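Putative xanthine dehydrogenase YAGS fad-binding subunit (Escherichia coli, PDB 5G5G) probably serves as the molybdenum-cofactor subunit of a periplasmic aldehyde oxidase, holding a dioxothiomolybdenum ion and pterin cytosine dinucleotide. Local coordinates at residues C[210-215]-C[244-249]; C[402-407]-C[673-678]; C[141-146]-C[282-287]; C[160-165]-C[330-335]. One frame throughout, in Å; residues are numbered along the deposited sequence.

Interaction 1: C[210-215]-C[244-249]; sequences NQMIDW and GKLFLR. With MOS (dioxothiomolybdenum(VI) ion), chain Z.
At the edge of the Trp215 indole, near the ring plane, sits the carbonyl oxygen of Leu246, 3.5 Å from CE3, while Met212 CG lies over one face, offset toward the rim. The Phe247 ring runs alongside the indole, its CE1 3.9 Å from Trp215 CZ3, and has Leu246 CB over the centre of one face. The Gln211 amide, another flat group, reaches the metal site. Its OE1 takes Lys245 N at 3.1 Å, tilted from the carbonyl plane, and also Gly243 N; its NE2 donates to O1 of the dioxothiomolybdenum ion at 3.0 Å (159°) and to Ser506 O. With CG beside the backbone N (chi1 -62°) and the chain extended beyond it, the amide passes the Lys245 backbone and meets Leu246 CD2, 3.5 Å from NE2. Behind it, Gln211 N gives Lys245 O a nearly straight bond (2.9 Å, 177°). A leucine in place of Gln211 would probably leave O1 of the metal group without its amide donor and Lys245 N without its acceptor, although the backbone bond would remain. Asn210 OD1 accepts from Met212 N at 2.8 Å, an Asx turn just before helix 213-224. The other loop leads straight into helix 250-262, and on the way Leu248 packs against Cys216, Leu220 and Thr223 of helix 213-224.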
loop_
_atom_site.group_PDB
_atom_site.type_symbol
_atom_site.label_atom_id
_atom_site.label_comp_id
_atom_site.label_asym_id
_atom_site.label_seq_id
_atom_site.Cartn_x
_atom_site.Cartn_y
_atom_site.Cartn_z
ATOM N N ASN C 210 6.137 8.470 -13.335
ATOM C CA ASN C 210 5.107 9.450 -13.616
ATOM C C ASN C 210 4.085 8.834 -14.578
ATOM O O ASN C 210 4.475 8.219 -15.553
ATOM C CB ASN C 210 5.731 10.732 -14.169
ATOM C CG ASN C 210 4.767 11.906 -14.148
ATOM O OD1 ASN C 210 3.752 11.880 -14.824
ATOM N ND2 ASN C 210 5.041 12.911 -13.326
ATOM N N GLN C 211 2.799 9.071 -14.313
ATOM C CA GLN C 211 1.697 8.536 -15.096
ATOM C C GLN C 211 1.464 9.329 -16.404
ATOM O O GLN C 211 0.791 8.804 -17.321
ATOM C CB GLN C 211 0.403 8.598 -14.274
ATOM C CG GLN C 211 0.401 7.761 -12.989
ATOM C CD GLN C 211 -0.814 7.906 -12.100
ATOM O OE1 GLN C 211 -0.721 7.992 -10.871
ATOM N NE2 GLN C 211 -1.988 7.952 -12.732
ATOM N N MET C 212 1.934 10.569 -16.460
ATOM C CA MET C 212 1.534 11.553 -17.495
ATOM C C MET C 212 2.759 12.244 -18.047
ATOM O O MET C 212 3.219 13.235 -17.493
ATOM C CB MET C 212 0.589 12.584 -16.887
ATOM C CG MET C 212 -0.734 12.049 -16.376
ATOM S SD MET C 212 -1.769 11.725 -17.832
ATOM C CE MET C 212 -3.302 11.249 -17.153
ATOM N N ILE C 213 3.345 11.662 -19.090
ATOM C CA ILE C 213 4.685 12.015 -19.566
ATOM C C ILE C 213 4.651 13.439 -20.066
ATOM O O ILE C 213 5.541 14.237 -19.742
ATOM C CB ILE C 213 5.172 11.085 -20.697
ATOM C CG1 ILE C 213 5.403 9.643 -20.190
ATOM C CG2 ILE C 213 6.440 11.609 -21.394
ATOM C CD1 ILE C 213 6.604 9.515 -19.235
ATOM N N ASP C 214 3.623 13.767 -20.857
ATOM C CA ASP C 214 3.623 15.121 -21.460
ATOM C C ASP C 214 3.387 16.209 -20.404
ATOM O O ASP C 214 4.021 17.267 -20.465
ATOM C CB ASP C 214 2.603 15.232 -22.587
ATOM C CG ASP C 214 2.771 16.507 -23.386
ATOM O OD1 ASP C 214 3.843 16.759 -23.974
ATOM O OD2 ASP C 214 1.762 17.221 -23.476
ATOM N N TRP C 215 2.502 15.966 -19.437
ATOM C CA TRP C 215 2.246 16.944 -18.370
ATOM C C TRP C 215 3.525 17.125 -17.575
ATOM O O TRP C 215 3.861 18.243 -17.190
ATOM C CB TRP C 215 1.200 16.456 -17.386
ATOM C CG TRP C 215 -0.213 16.430 -17.923
ATOM C CD1 TRP C 215 -0.657 16.836 -19.152
ATOM C CD2 TRP C 215 -1.347 16.010 -17.185
ATOM N NE1 TRP C 215 -2.046 16.623 -19.235
ATOM C CE2 TRP C 215 -2.485 16.163 -18.015
ATOM C CE3 TRP C 215 -1.514 15.502 -15.894
ATOM C CZ2 TRP C 215 -3.780 15.859 -17.567
ATOM C CZ3 TRP C 215 -2.801 15.204 -15.453
ATOM C CH2 TRP C 215 -3.907 15.342 -16.304
ATOM N N GLY C 244 -1.461 9.272 -7.537
ATOM C CA GLY C 244 -0.365 9.900 -6.829
ATOM C C GLY C 244 0.821 10.294 -7.663
ATOM O O GLY C 244 1.747 11.001 -7.193
ATOM N N LYS C 245 0.864 9.799 -8.885
ATOM C CA LYS C 245 1.924 10.119 -9.814
ATOM C C LYS C 245 1.402 10.732 -11.089
ATOM O O LYS C 245 2.088 10.763 -12.081
ATOM C CB LYS C 245 2.768 8.861 -10.097
ATOM C CG LYS C 245 3.572 8.426 -8.868
ATOM C CD LYS C 245 4.295 7.132 -9.122
ATOM C CE LYS C 245 4.906 6.550 -7.840
ATOM N NZ LYS C 245 5.588 5.231 -8.042
ATOM N N LEU C 246 0.213 11.326 -11.046
ATOM C CA LEU C 246 -0.265 12.133 -12.144
ATOM C C LEU C 246 0.507 13.382 -12.386
ATOM O O LEU C 246 0.494 13.883 -13.497
ATOM C CB LEU C 246 -1.718 12.608 -11.906
ATOM C CG LEU C 246 -2.794 11.551 -12.034
ATOM C CD1 LEU C 246 -4.059 12.043 -11.383
ATOM C CD2 LEU C 246 -3.001 11.194 -13.488
ATOM N N PHE C 247 1.115 13.951 -11.324
ATOM C CA PHE C 247 1.687 15.258 -11.390
ATOM C C PHE C 247 3.171 15.246 -11.023
ATOM O O PHE C 247 3.667 14.373 -10.297
ATOM C CB PHE C 247 0.941 16.161 -10.401
ATOM C CG PHE C 247 -0.546 15.978 -10.438
ATOM C CD1 PHE C 247 -1.236 16.237 -11.590
ATOM C CD2 PHE C 247 -1.238 15.501 -9.307
ATOM C CE1 PHE C 247 -2.620 16.060 -11.647
ATOM C CE2 PHE C 247 -2.614 15.320 -9.374
ATOM C CZ PHE C 247 -3.296 15.592 -10.537
ATOM N N LEU C 248 3.854 16.275 -11.436
ATOM C CA LEU C 248 5.217 16.560 -10.928
ATOM C C LEU C 248 5.273 16.622 -9.395
ATOM O O LEU C 248 4.484 17.374 -8.766
ATOM C CB LEU C 248 5.666 17.899 -11.491
ATOM C CG LEU C 248 7.165 18.187 -11.396
ATOM C CD1 LEU C 248 7.861 17.299 -12.416
ATOM C CD2 LEU C 248 7.366 19.651 -11.691
ATOM N N ARG C 249 6.228 15.878 -8.794
ATOM C CA ARG C 249 6.446 15.917 -7.354
ATOM C C ARG C 249 7.912 16.372 -7.039
ATOM O O ARG C 249 8.712 16.606 -7.948
ATOM C CB ARG C 249 6.165 14.545 -6.769
ATOM C CG ARG C 249 4.751 14.033 -7.034
ATOM C CD ARG C 249 3.853 14.013 -5.774
ATOM N NE ARG C 249 3.652 15.343 -5.264
ATOM C CZ ARG C 249 2.726 16.208 -5.678
ATOM N NH1 ARG C 249 1.866 15.885 -6.637
ATOM N NH2 ARG C 249 2.669 17.411 -5.140
HETATM MO MO MOS Z . -6.420 8.029 -11.591
HETATM S S MOS Z . -6.958 9.234 -9.686
HETATM O O1 MOS Z . -4.762 8.675 -11.761
HETATM O O2 MOS Z . -7.598 9.540 -12.440
HETATM O O HOH W 1 2.886 14.733 -14.652
#

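Interaction 2: C[402-407]-C[673-678]; sequences IECLRT and IFLDDT
Cys404 and Leu675 bring the two backbones closest, 7.4 Å between their CA atoms, and Thr407 passes Ile673 at 8.7 Å between CA atoms; no hydrogen bond crosses between helix 401-412 and the end of strand 669-674. The gap is bridged mainly by Leu675, whose CG stands beside the backbone N (chi1 -62°) and whose two methyls spread over the helix. CD1 rests 3.8 Å from Cys404 SG and equally near Glu403 CB; its nearest approach is to the backbone, 3.7 Å from Cys404 N. The Leu675 and Thr407 side chains slide past each other in opposite directions, with Leu675 CD2 4.1 Å from Thr407 OG1. This is a helix laid on one face of a mixed sheet at its outermost strand: Ile673 and Leu675 point to helix 401-412, whereas Phe674, between them, packs on Ala622 and Val626 of helix 619-638. Cys404 also touches Ala612 of the adjacent strand 602-612. Thr407 turns its hydroxyl back into its own helix, donating from OG1 to Glu403 O at 2.8 Å. That oxygen also receives Thr407 N, and the two donors arrive from opposite faces of its carbonyl plane. The Thr407 methyl CG2 meets Ile673 CD1 loosely at 4.3 Å.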
loop_
_atom_site.group_PDB
_atom_site.type_symbol
_atom_site.label_atom_id
_atom_site.label_comp_id
_atom_site.label_asym_id
_atom_site.label_seq_id
_atom_site.Cartn_x
_atom_site.Cartn_y
_atom_site.Cartn_z
ATOM N N ILE C 402 -28.687 -2.414 -14.568
ATOM C CA ILE C 402 -29.667 -3.452 -14.230
ATOM C C ILE C 402 -29.087 -4.834 -14.436
ATOM O O ILE C 402 -29.116 -5.714 -13.535
ATOM C CB ILE C 402 -30.950 -3.262 -15.047
ATOM C CG1 ILE C 402 -31.694 -1.963 -14.641
ATOM C CG2 ILE C 402 -31.851 -4.466 -14.910
ATOM C CD1 ILE C 402 -32.972 -1.663 -15.428
ATOM N N GLU C 403 -28.503 -5.030 -15.629
ATOM C CA GLU C 403 -27.902 -6.321 -15.972
ATOM C C GLU C 403 -26.678 -6.705 -15.128
ATOM O O GLU C 403 -26.509 -7.907 -14.800
ATOM C CB GLU C 403 -27.588 -6.344 -17.462
ATOM C CG GLU C 403 -28.846 -6.348 -18.303
ATOM C CD GLU C 403 -29.463 -4.957 -18.626
ATOM O OE1 GLU C 403 -28.949 -3.874 -18.214
ATOM O OE2 GLU C 403 -30.567 -4.992 -19.264
ATOM N N CYS C 404 -25.861 -5.716 -14.742
ATOM C CA CYS C 404 -24.809 -5.969 -13.771
ATOM C C CYS C 404 -25.394 -6.533 -12.456
ATOM O O CYS C 404 -24.941 -7.563 -11.910
ATOM C CB CYS C 404 -24.010 -4.731 -13.465
ATOM S SG CYS C 404 -22.953 -4.227 -14.835
ATOM N N LEU C 405 -26.463 -5.889 -11.981
ATOM C CA LEU C 405 -27.032 -6.265 -10.714
ATOM C C LEU C 405 -27.712 -7.612 -10.792
ATOM O O LEU C 405 -27.548 -8.465 -9.901
ATOM C CB LEU C 405 -27.979 -5.191 -10.246
ATOM C CG LEU C 405 -27.309 -3.907 -9.805
ATOM C CD1 LEU C 405 -28.367 -2.865 -9.673
ATOM C CD2 LEU C 405 -26.546 -4.084 -8.496
ATOM N N ARG C 406 -28.478 -7.842 -11.854
ATOM C CA ARG C 406 -29.182 -9.153 -11.995
ATOM C C ARG C 406 -28.219 -10.320 -12.177
ATOM O O ARG C 406 -28.355 -11.384 -11.533
ATOM C CB ARG C 406 -30.224 -9.133 -13.139
ATOM C CG ARG C 406 -31.435 -8.241 -12.910
ATOM C CD ARG C 406 -32.566 -8.616 -13.863
ATOM N NE ARG C 406 -33.852 -8.041 -13.452
ATOM C CZ ARG C 406 -34.643 -7.269 -14.203
ATOM N NH1 ARG C 406 -34.365 -6.969 -15.486
ATOM N NH2 ARG C 406 -35.776 -6.819 -13.665
ATOM N N THR C 407 -27.206 -10.125 -13.025
ATOM C CA THR C 407 -26.191 -11.151 -13.252
ATOM C C THR C 407 -25.438 -11.427 -11.975
ATOM O O THR C 407 -25.242 -12.604 -11.600
ATOM C CB THR C 407 -25.192 -10.715 -14.341
ATOM O OG1 THR C 407 -25.900 -10.546 -15.572
ATOM C CG2 THR C 407 -24.069 -11.744 -14.556
ATOM N N ILE C 673 -16.939 -10.597 -13.451
ATOM C CA ILE C 673 -17.623 -10.935 -14.727
ATOM C C ILE C 673 -17.699 -9.630 -15.497
ATOM O O ILE C 673 -18.157 -8.627 -14.934
ATOM C CB ILE C 673 -19.033 -11.465 -14.492
ATOM C CG1 ILE C 673 -18.978 -12.843 -13.784
ATOM C CG2 ILE C 673 -19.819 -11.586 -15.810
ATOM C CD1 ILE C 673 -20.313 -13.354 -13.330
ATOM N N PHE C 674 -17.291 -9.664 -16.759
ATOM C CA PHE C 674 -17.464 -8.528 -17.650
ATOM C C PHE C 674 -18.611 -8.786 -18.575
ATOM O O PHE C 674 -18.586 -9.754 -19.317
ATOM C CB PHE C 674 -16.214 -8.249 -18.459
ATOM C CG PHE C 674 -15.047 -7.823 -17.605
ATOM C CD1 PHE C 674 -15.049 -6.556 -17.022
ATOM C CD2 PHE C 674 -13.981 -8.654 -17.441
ATOM C CE1 PHE C 674 -13.974 -6.126 -16.227
ATOM C CE2 PHE C 674 -12.913 -8.241 -16.644
ATOM C CZ PHE C 674 -12.934 -6.997 -16.030
ATOM N N LEU C 675 -19.621 -7.936 -18.534
ATOM C CA LEU C 675 -20.646 -7.974 -19.560
ATOM C C LEU C 675 -20.066 -7.472 -20.870
ATOM O O LEU C 675 -19.165 -6.610 -20.881
ATOM C CB LEU C 675 -21.834 -7.069 -19.151
ATOM C CG LEU C 675 -22.550 -7.502 -17.867
ATOM C CD1 LEU C 675 -23.830 -6.685 -17.641
ATOM C CD2 LEU C 675 -22.917 -8.955 -17.858
ATOM N N ASP C 676 -20.524 -8.019 -21.983
ATOM C CA ASP C 676 -20.204 -7.495 -23.332
ATOM C C ASP C 676 -20.920 -6.131 -23.338
ATOM O O ASP C 676 -22.143 -6.097 -23.311
ATOM C CB ASP C 676 -20.826 -8.340 -24.515
ATOM C CG ASP C 676 -19.956 -9.557 -25.036
ATOM O OD1 ASP C 676 -18.849 -9.778 -24.502
ATOM O OD2 ASP C 676 -20.417 -10.320 -25.994
ATOM N N ASP C 677 -20.207 -5.043 -23.361
ATOM C CA ASP C 677 -20.820 -3.764 -23.284
ATOM C C ASP C 677 -20.303 -2.889 -24.426
ATOM O O ASP C 677 -20.259 -1.688 -24.317
ATOM C CB ASP C 677 -20.469 -3.228 -21.919
ATOM C CG ASP C 677 -21.149 -1.961 -21.582
ATOM O OD1 ASP C 677 -22.419 -1.919 -21.706
ATOM O OD2 ASP C 677 -20.425 -1.000 -21.138
ATOM N N THR C 678 -19.985 -3.525 -25.544
ATOM C CA THR C 678 -19.384 -2.883 -26.734
ATOM C C THR C 678 -20.113 -1.583 -27.054
ATOM O O THR C 678 -21.360 -1.590 -27.247
ATOM C CB THR C 678 -19.514 -3.841 -27.949
ATOM O OG1 THR C 678 -18.828 -5.050 -27.613
ATOM C CG2 THR C 678 -18.915 -3.284 -29.183
#

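Interaction 3: C[141-146]-C[282-287]; sequences YSLADE and RPATLQ
Leu143 and Ala144, in the first turn of helix 143-147, pass Ala284 and Leu286 with CA atoms 7.7 Å apart for Leu143 and Ala284 and 7.5 Å for Ala144 and Leu286. The arrangement is a short helix docking by its N-terminal turn on the start of strand 285-293, an inner strand of a mixed sheet between strands 299-310 and 174-182. No hydrogen bond crosses; the contact is van der Waals and rests largely on one leucine branch. Leu143 carries CG opposite its backbone N (chi1 175°), and the turn at CG (chi2 60°) sends CD2 over the strand backbone, where it lies 3.8 Å from Ala284 O. The same methyl touches Ala284 CB at 4.2 Å and Leu286 CB at 4.1 Å, so it sits between two side chains that both point to the helix, over the Thr285-Leu286 peptide. Thr285 faces the other way: its OG1 pairs with Thr182 and accepts from Gln287 NE2, and on that side Pro356 and Ala360 of helix 354-372 cover the strand. The sheet is therefore flanked here by two helices, the short one on its more exposed side. Ser142, at the N-cap, fixes the start of the docking helix by taking Asp145 N on its OG at 3.0 Å, in a fairly straight bond (164°). Farther out, toward solvent, the contact thins to a single loose touch, with Leu286 CD1 4.3 Å from Ala144 CA.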
loop_
_atom_site.group_PDB
_atom_site.type_symbol
_atom_site.label_atom_id
_atom_site.label_comp_id
_atom_site.label_asym_id
_atom_site.label_seq_id
_atom_site.Cartn_x
_atom_site.Cartn_y
_atom_site.Cartn_z
ATOM N N TYR C 141 -6.955 22.547 10.607
ATOM C CA TYR C 141 -6.670 21.175 10.359
ATOM C C TYR C 141 -7.814 20.235 10.483
ATOM O O TYR C 141 -7.637 19.086 10.192
ATOM C CB TYR C 141 -5.521 20.704 11.244
ATOM C CG TYR C 141 -4.334 21.601 11.118
ATOM C CD1 TYR C 141 -3.613 21.648 9.923
ATOM C CD2 TYR C 141 -3.924 22.404 12.182
ATOM C CE1 TYR C 141 -2.512 22.485 9.800
ATOM C CE2 TYR C 141 -2.831 23.235 12.082
ATOM C CZ TYR C 141 -2.131 23.272 10.893
ATOM O OH TYR C 141 -1.061 24.131 10.825
ATOM N N SER C 142 -8.991 20.710 10.908
ATOM C CA SER C 142 -10.123 19.879 11.111
ATOM C C SER C 142 -11.252 20.193 10.132
ATOM O O SER C 142 -11.908 21.203 10.244
ATOM C CB SER C 142 -10.680 20.069 12.534
ATOM O OG SER C 142 -11.936 19.423 12.633
ATOM N N LEU C 143 -11.527 19.273 9.222
ATOM C CA LEU C 143 -12.613 19.449 8.274
ATOM C C LEU C 143 -13.916 19.653 9.038
ATOM O O LEU C 143 -14.731 20.509 8.677
ATOM C CB LEU C 143 -12.786 18.258 7.343
ATOM C CG LEU C 143 -13.962 18.239 6.369
ATOM C CD1 LEU C 143 -13.857 19.443 5.431
ATOM C CD2 LEU C 143 -14.033 16.934 5.586
ATOM N N ALA C 144 -14.120 18.834 10.055
ATOM C CA ALA C 144 -15.364 18.949 10.850
ATOM C C ALA C 144 -15.550 20.322 11.456
ATOM O O ALA C 144 -16.652 20.894 11.407
ATOM C CB ALA C 144 -15.403 17.875 11.920
ATOM N N ASP C 145 -14.488 20.882 12.022
ATOM C CA ASP C 145 -14.589 22.198 12.618
ATOM C C ASP C 145 -14.848 23.264 11.555
ATOM O O ASP C 145 -15.527 24.221 11.842
ATOM C CB ASP C 145 -13.337 22.562 13.409
ATOM C CG ASP C 145 -13.131 21.699 14.635
ATOM O OD1 ASP C 145 -14.046 20.967 15.063
ATOM O OD2 ASP C 145 -12.027 21.773 15.199
ATOM N N GLU C 146 -14.371 23.071 10.332
ATOM C CA GLU C 146 -14.525 24.071 9.289
ATOM C C GLU C 146 -15.877 24.040 8.600
ATOM O O GLU C 146 -16.238 24.994 7.923
ATOM C CB GLU C 146 -13.421 23.926 8.257
ATOM C CG GLU C 146 -12.029 24.155 8.815
ATOM C CD GLU C 146 -11.836 25.492 9.524
ATOM O OE1 GLU C 146 -12.177 26.560 8.924
ATOM O OE2 GLU C 146 -11.351 25.448 10.689
ATOM N N ARG C 282 -6.006 11.569 -0.924
ATOM C CA ARG C 282 -7.433 11.789 -1.147
ATOM C C ARG C 282 -7.956 12.675 0.011
ATOM O O ARG C 282 -7.744 12.328 1.131
ATOM C CB ARG C 282 -8.250 10.507 -1.179
ATOM C CG ARG C 282 -9.691 10.789 -1.631
ATOM C CD ARG C 282 -10.659 9.622 -1.454
ATOM N NE ARG C 282 -10.208 8.377 -2.073
ATOM C CZ ARG C 282 -10.302 8.048 -3.377
ATOM N NH1 ARG C 282 -10.642 8.930 -4.300
ATOM N NH2 ARG C 282 -9.869 6.856 -3.779
ATOM N N PRO C 283 -8.683 13.765 -0.290
ATOM C CA PRO C 283 -9.307 14.525 0.793
ATOM C C PRO C 283 -10.362 13.718 1.505
ATOM O O PRO C 283 -11.161 13.026 0.851
ATOM C CB PRO C 283 -9.945 15.711 0.063
ATOM C CG PRO C 283 -9.202 15.796 -1.265
ATOM C CD PRO C 283 -8.902 14.402 -1.601
ATOM N N ALA C 284 -10.378 13.842 2.823
ATOM C CA ALA C 284 -11.486 13.431 3.640
ATOM C C ALA C 284 -12.736 14.125 3.135
ATOM O O ALA C 284 -12.653 15.232 2.528
ATOM C CB ALA C 284 -11.275 13.797 5.103
ATOM N N THR C 285 -13.883 13.488 3.353
ATOM C CA THR C 285 -15.168 14.098 3.051
ATOM C C THR C 285 -16.129 14.031 4.246
ATOM O O THR C 285 -16.035 13.186 5.110
ATOM C CB THR C 285 -15.892 13.499 1.795
ATOM O OG1 THR C 285 -16.353 12.165 2.095
ATOM C CG2 THR C 285 -14.943 13.468 0.575
ATOM N N LEU C 286 -17.113 14.918 4.219
ATOM C CA LEU C 286 -18.225 14.931 5.171
ATOM C C LEU C 286 -19.458 15.161 4.268
ATOM O O LEU C 286 -19.550 16.194 3.607
ATOM C CB LEU C 286 -18.012 16.021 6.216
ATOM C CG LEU C 286 -18.990 16.137 7.379
ATOM C CD1 LEU C 286 -18.373 17.001 8.470
ATOM C CD2 LEU C 286 -20.339 16.704 6.957
ATOM N N GLN C 287 -20.334 14.184 4.185
ATOM C CA GLN C 287 -21.389 14.186 3.174
ATOM C C GLN C 287 -22.772 14.096 3.812
ATOM O O GLN C 287 -22.978 13.290 4.731
ATOM C CB GLN C 287 -21.216 13.025 2.230
ATOM C CG GLN C 287 -19.851 12.996 1.531
ATOM C CD GLN C 287 -19.730 11.842 0.589
ATOM O OE1 GLN C 287 -20.553 11.640 -0.314
ATOM N NE2 GLN C 287 -18.676 11.114 0.740
#

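Interaction 4: C[160-165]-C[330-335]; sequences KNVGDF and ANRHTG
Lys160 pairs with Thr334 and Val162 with Arg332, each through two backbone hydrogen bonds, with Arg332 N to Val162 O at 2.8 Å; this is the tight part, two antiparallel strands with axes 4.7 Å apart. On the face of these residues Val162 CB lies alongside Arg332 CG at 3.9 Å. A water donates to both Lys160 O and Thr334 OG1, and the Lys160 chain leads away from the strand pair. On the other, more exposed face Asn161 OD1 takes His333 ND1 at 2.8 Å within the imidazole plane, amide and ring nearly coplanar (15°), while Glu305 holds NE2. The turn at Gly163 and Asp164 also faces solvent, yet it is pinned: Asn331 OD1 receives Asp164 N on a lone pair at 2.8 Å, almost straight (174°). CG beside the backbone N (chi1 -55°) brings the Asn331 amide over the turn, and ND2 goes to Thr300 O. A valine at Asn331 would probably leave Asp164 N and Thr300 O without these partners and set the turn free to shift. Phe165 is buried, its CB 4.2 Å from His333 CB, and Asp164 caps the helix at Gly167 N. The whole is a short edge strand closing one side of a mixed five-stranded sheet, then turning into helix 165-171.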
loop_
_atom_site.group_PDB
_atom_site.type_symbol
_atom_site.label_atom_id
_atom_site.label_comp_id
_atom_site.label_asym_id
_atom_site.label_seq_id
_atom_site.Cartn_x
_atom_site.Cartn_y
_atom_site.Cartn_z
ATOM N N LYS C 160 -26.239 22.316 -8.329
ATOM C CA LYS C 160 -27.077 21.923 -9.435
ATOM C C LYS C 160 -28.457 21.567 -8.881
ATOM O O LYS C 160 -28.566 20.733 -8.010
ATOM C CB LYS C 160 -26.447 20.764 -10.148
ATOM C CG LYS C 160 -27.203 20.333 -11.375
ATOM C CD LYS C 160 -26.677 18.969 -11.799
ATOM C CE LYS C 160 -27.478 18.394 -12.934
ATOM N NZ LYS C 160 -27.150 19.121 -14.208
ATOM N N ASN C 161 -29.489 22.207 -9.407
ATOM C CA ASN C 161 -30.854 22.003 -8.952
ATOM C C ASN C 161 -31.796 21.635 -10.088
ATOM O O ASN C 161 -31.741 22.230 -11.114
ATOM C CB ASN C 161 -31.384 23.242 -8.248
ATOM C CG ASN C 161 -30.632 23.560 -6.976
ATOM O OD1 ASN C 161 -30.637 22.803 -6.077
ATOM N ND2 ASN C 161 -30.019 24.676 -6.930
ATOM N N VAL C 162 -32.633 20.648 -9.846
ATOM C CA VAL C 162 -33.569 20.157 -10.829
ATOM C C VAL C 162 -34.904 20.050 -10.036
ATOM O O VAL C 162 -34.955 19.498 -8.941
ATOM C CB VAL C 162 -33.157 18.756 -11.340
ATOM C CG1 VAL C 162 -34.165 18.169 -12.336
ATOM C CG2 VAL C 162 -31.742 18.758 -11.953
ATOM N N GLY C 163 -35.979 20.513 -10.630
ATOM C CA GLY C 163 -37.300 20.451 -9.995
ATOM C C GLY C 163 -37.327 21.134 -8.643
ATOM O O GLY C 163 -36.685 22.151 -8.449
ATOM N N ASP C 164 -38.041 20.556 -7.683
ATOM C CA ASP C 164 -38.229 21.158 -6.377
ATOM C C ASP C 164 -37.863 20.127 -5.308
ATOM O O ASP C 164 -38.727 19.411 -4.828
ATOM C CB ASP C 164 -39.665 21.598 -6.260
ATOM C CG ASP C 164 -40.019 22.154 -4.899
ATOM O OD1 ASP C 164 -39.154 22.461 -4.064
ATOM O OD2 ASP C 164 -41.226 22.249 -4.666
ATOM N N PHE C 165 -36.570 20.050 -4.969
ATOM C CA PHE C 165 -36.115 19.066 -3.985
ATOM C C PHE C 165 -36.865 19.203 -2.649
ATOM O O PHE C 165 -37.360 18.225 -2.104
ATOM C CB PHE C 165 -34.591 19.076 -3.741
ATOM C CG PHE C 165 -34.251 18.217 -2.562
ATOM C CD1 PHE C 165 -34.258 16.845 -2.701
ATOM C CD2 PHE C 165 -34.154 18.783 -1.289
ATOM C CE1 PHE C 165 -34.084 16.015 -1.609
ATOM C CE2 PHE C 165 -33.993 17.977 -0.174
ATOM C CZ PHE C 165 -33.965 16.597 -0.328
ATOM N N ALA C 330 -37.076 13.143 -10.047
ATOM C CA ALA C 330 -37.361 14.411 -10.731
ATOM C C ALA C 330 -36.893 15.651 -9.972
ATOM O O ALA C 330 -36.809 16.761 -10.559
ATOM C CB ALA C 330 -38.846 14.495 -11.038
ATOM N N ASN C 331 -36.555 15.500 -8.693
ATOM C CA ASN C 331 -36.289 16.654 -7.847
ATOM C C ASN C 331 -34.992 16.428 -7.147
ATOM O O ASN C 331 -34.841 15.460 -6.386
ATOM C CB ASN C 331 -37.444 16.846 -6.851
ATOM C CG ASN C 331 -38.770 16.943 -7.546
ATOM O OD1 ASN C 331 -39.123 18.000 -8.073
ATOM N ND2 ASN C 331 -39.496 15.838 -7.619
ATOM N N ARG C 332 -34.020 17.259 -7.498
ATOM C CA ARG C 332 -32.624 16.975 -7.181
ATOM C C ARG C 332 -31.846 18.213 -6.790
ATOM O O ARG C 332 -32.068 19.315 -7.304
ATOM C CB ARG C 332 -31.910 16.357 -8.419
ATOM C CG ARG C 332 -32.791 15.439 -9.264
ATOM C CD ARG C 332 -32.045 14.885 -10.476
ATOM N NE ARG C 332 -31.015 13.904 -10.154
ATOM C CZ ARG C 332 -31.134 12.573 -10.160
ATOM N NH1 ARG C 332 -32.264 12.012 -10.479
ATOM N NH2 ARG C 332 -30.084 11.815 -9.895
ATOM N N HIS C 333 -30.922 18.025 -5.874
ATOM C CA HIS C 333 -29.992 19.079 -5.507
ATOM C C HIS C 333 -28.623 18.458 -5.217
ATOM O O HIS C 333 -28.511 17.450 -4.480
ATOM C CB HIS C 333 -30.541 19.895 -4.339
ATOM C CG HIS C 333 -29.500 20.656 -3.590
ATOM N ND1 HIS C 333 -29.084 21.905 -3.973
ATOM C CD2 HIS C 333 -28.773 20.337 -2.493
ATOM C CE1 HIS C 333 -28.141 22.338 -3.149
ATOM N NE2 HIS C 333 -27.904 21.390 -2.258
ATOM N N THR C 334 -27.573 19.031 -5.809
ATOM C CA THR C 334 -26.229 18.602 -5.478
ATOM C C THR C 334 -25.370 19.811 -5.292
ATOM O O THR C 334 -25.584 20.845 -5.910
ATOM C CB THR C 334 -25.596 17.673 -6.551
ATOM O OG1 THR C 334 -25.858 18.185 -7.853
ATOM C CG2 THR C 334 -26.163 16.321 -6.539
ATOM N N GLY C 335 -24.400 19.706 -4.393
ATOM C CA GLY C 335 -23.526 20.810 -4.120
ATOM C C GLY C 335 -22.255 20.425 -3.435
ATOM O O GLY C 335 -22.242 19.527 -2.588
HETATM O O HOH W 2 -28.567 17.933 -8.849
#

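Interactions 3 and 4 share one five-stranded mixed sheet: strand 160-162 edges it beside 331-340, while helix 143-147 docks on the inner strand 285-293. Their centres are 24 Å apart and nearest atoms about 8 Å, and their segments alternate along the chain, so the connections cross. Along the chain, interaction 1 is nested within the loops closed by interactions 3 and 4; its centre is 26 Å from that of interaction 3 and 36 Å from that of interaction 4. Interaction 2 comes last, on another sheet, 33 Å from interaction 1 between centres. Interaction 1 thus lies in the buried metal pocket, whereas 2 and 3 are surface contacts and 4 is partly buried.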